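Local coordinates for protein phosphoribosylformylglycinamidine synthase 2 (Thermus thermophilus, PDB 3VIU) that belongs to the PurM-like AIR synthase-related family and binds adenosine-5'-diphosphate and a magnesium ion, at residues K52-E57 with E503-L508. Residues are numbered along the deposited sequence; the frame is centred on the assembly and turned at random.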
loop_
_atom_site.group_PDB
_atom_site.type_symbol
_atom_site.label_atom_id
_atom_site.label_comp_id
_atom_site.label_asym_id
_atom_site.label_seq_id
_atom_site.Cartn_x
_atom_site.Cartn_y
_atom_site.Cartn_z
ATOM N N LYS A 52 4.645 13.698 12.129
ATOM C CA LYS A 52 3.772 14.188 13.188
ATOM C C LYS A 52 2.668 15.067 12.604
ATOM O O LYS A 52 1.606 15.217 13.199
ATOM C CB LYS A 52 4.576 14.988 14.217
ATOM C CG LYS A 52 5.483 14.149 15.114
ATOM C CD LYS A 52 6.346 15.050 15.986
ATOM C CE LYS A 52 7.259 14.254 16.902
ATOM N NZ LYS A 52 6.501 13.436 17.887
ATOM N N ALA A 53 2.921 15.626 11.425
ATOM C CA ALA A 53 1.968 16.505 10.759
ATOM C C ALA A 53 0.725 15.837 10.174
ATOM O O ALA A 53 -0.284 16.508 9.958
ATOM C CB ALA A 53 2.681 17.295 9.665
ATOM N N LEU A 54 0.786 14.534 9.913
ATOM C CA LEU A 54 -0.357 13.828 9.334
ATOM C C LEU A 54 -1.540 13.674 10.291
ATOM O O LEU A 54 -1.404 13.109 11.369
ATOM C CB LEU A 54 0.079 12.450 8.829
ATOM C CG LEU A 54 1.098 12.448 7.678
ATOM C CD1 LEU A 54 1.534 11.027 7.373
ATOM C CD2 LEU A 54 0.489 13.094 6.438
ATOM N N PRO A 55 -2.721 14.189 9.905
ATOM C CA PRO A 55 -3.955 14.122 10.706
ATOM C C PRO A 55 -4.348 12.667 11.011
ATOM O O PRO A 55 -4.349 11.839 10.110
ATOM C CB PRO A 55 -4.977 14.810 9.809
ATOM C CG PRO A 55 -4.154 15.785 9.052
ATOM C CD PRO A 55 -2.941 14.983 8.684
ATOM N N LYS A 56 -4.704 12.369 12.264
ATOM C CA LYS A 56 -5.063 11.002 12.657
ATOM C C LYS A 56 -6.513 10.789 13.106
ATOM O O LYS A 56 -6.978 9.655 13.150
ATOM C CB LYS A 56 -4.156 10.516 13.794
ATOM C CG LYS A 56 -2.814 11.221 13.916
ATOM C CD LYS A 56 -1.686 10.497 13.188
ATOM C CE LYS A 56 -0.335 11.179 13.469
ATOM N NZ LYS A 56 0.834 10.528 12.787
ATOM N N GLU A 57 -7.214 11.863 13.454
ATOM C CA GLU A 57 -8.595 11.752 13.925
ATOM C C GLU A 57 -9.600 11.401 12.831
ATOM O O GLU A 57 -9.504 11.884 11.704
ATOM C CB GLU A 57 -9.026 13.054 14.613
ATOM C CG GLU A 57 -8.127 13.484 15.782
ATOM C CD GLU A 57 -8.563 14.808 16.418
ATOM O OE1 GLU A 57 -8.718 15.803 15.669
ATOM O OE2 GLU A 57 -8.745 14.856 17.662
ATOM N N GLU A 503 8.070 17.393 1.073
ATOM C CA GLU A 503 6.943 17.748 0.210
ATOM C C GLU A 503 5.939 16.598 0.099
ATOM O O GLU A 503 4.730 16.821 0.021
ATOM C CB GLU A 503 7.435 18.122 -1.188
ATOM C CG GLU A 503 8.167 19.450 -1.265
ATOM C CD GLU A 503 7.235 20.618 -1.097
ATOM O OE1 GLU A 503 7.319 21.312 -0.062
ATOM O OE2 GLU A 503 6.407 20.834 -2.006
ATOM N N THR A 504 6.442 15.367 0.082
ATOM C CA THR A 504 5.571 14.210 -0.015
ATOM C C THR A 504 4.669 14.177 1.212
ATOM O O THR A 504 3.453 14.042 1.099
ATOM C CB THR A 504 6.395 12.908 -0.102
ATOM O OG1 THR A 504 7.139 12.902 -1.330
ATOM C CG2 THR A 504 5.482 11.681 -0.055
ATOM N N ILE A 505 5.258 14.319 2.392
ATOM C CA ILE A 505 4.460 14.312 3.603
ATOM C C ILE A 505 3.478 15.500 3.661
ATOM O O ILE A 505 2.331 15.338 4.077
ATOM C CB ILE A 505 5.361 14.280 4.852
ATOM C CG1 ILE A 505 6.043 12.901 4.935
ATOM C CG2 ILE A 505 4.534 14.587 6.103
ATOM C CD1 ILE A 505 6.873 12.649 6.189
ATOM N N ALA A 506 3.916 16.682 3.232
ATOM C CA ALA A 506 3.034 17.844 3.241
ATOM C C ALA A 506 1.883 17.597 2.263
ATOM O O ALA A 506 0.753 18.020 2.500
ATOM C CB ALA A 506 3.804 19.111 2.847
ATOM N N GLY A 507 2.175 16.906 1.168
ATOM C CA GLY A 507 1.143 16.610 0.195
ATOM C C GLY A 507 0.015 15.783 0.792
ATOM O O GLY A 507 -1.157 16.106 0.614
ATOM N N LEU A 508 0.372 14.711 1.495
ATOM C CA LEU A 508 -0.607 13.837 2.137
ATOM C C LEU A 508 -1.446 14.600 3.165
ATOM O O LEU A 508 -2.673 14.494 3.194
ATOM C CB LEU A 508 0.116 12.674 2.815
ATOM C CG LEU A 508 0.248 11.338 2.063
ATOM C CD1 LEU A 508 0.156 11.534 0.561
ATOM C CD2 LEU A 508 1.558 10.680 2.453
#
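L54 reaches from a loop onto helix 495-515, where it meets I505 and L508. The helix belongs to the second PurM N-terminal-like unit of this protein, and it packs beside the mixed sheet that holds strands 479-488 and 538-548. The loop links helix 48-51 to strand 61-63, an outer strand of the equivalent sheet in the first such unit. The contact therefore joins the approach to strand 61-63 with a helix of the second N-terminal-like unit.

L54 does most of the work through one methyl, CD2. That methyl lies 3.7 Å from I505 O. It is also 4.3 Å from I505 CG2, so it sits where successive turns of the helix present I505 and L508. CG of L54 stands anti to the carbonyl carbon (chi1 -64°). Its chi2 of 175° sets CD1 anti to CA, and CD2, the other branch, folds back beside CA and faces the helix.

All three residues are buried. The side-chain contacts are apolar, though CD2 also rests against I505 O. I505 also touches L50 and L51 of helix 48-51, while L54 rests on Y483. The backbone of P55 hydrogen-bonds with that of V519, which ties the loop to edge strand 519-525. The side chain of L54 comes within about 4 Å of the bound adenosine-5'-diphosphate. On the helix side, L54 CD2 approaches L508 CB to 3.7 Å.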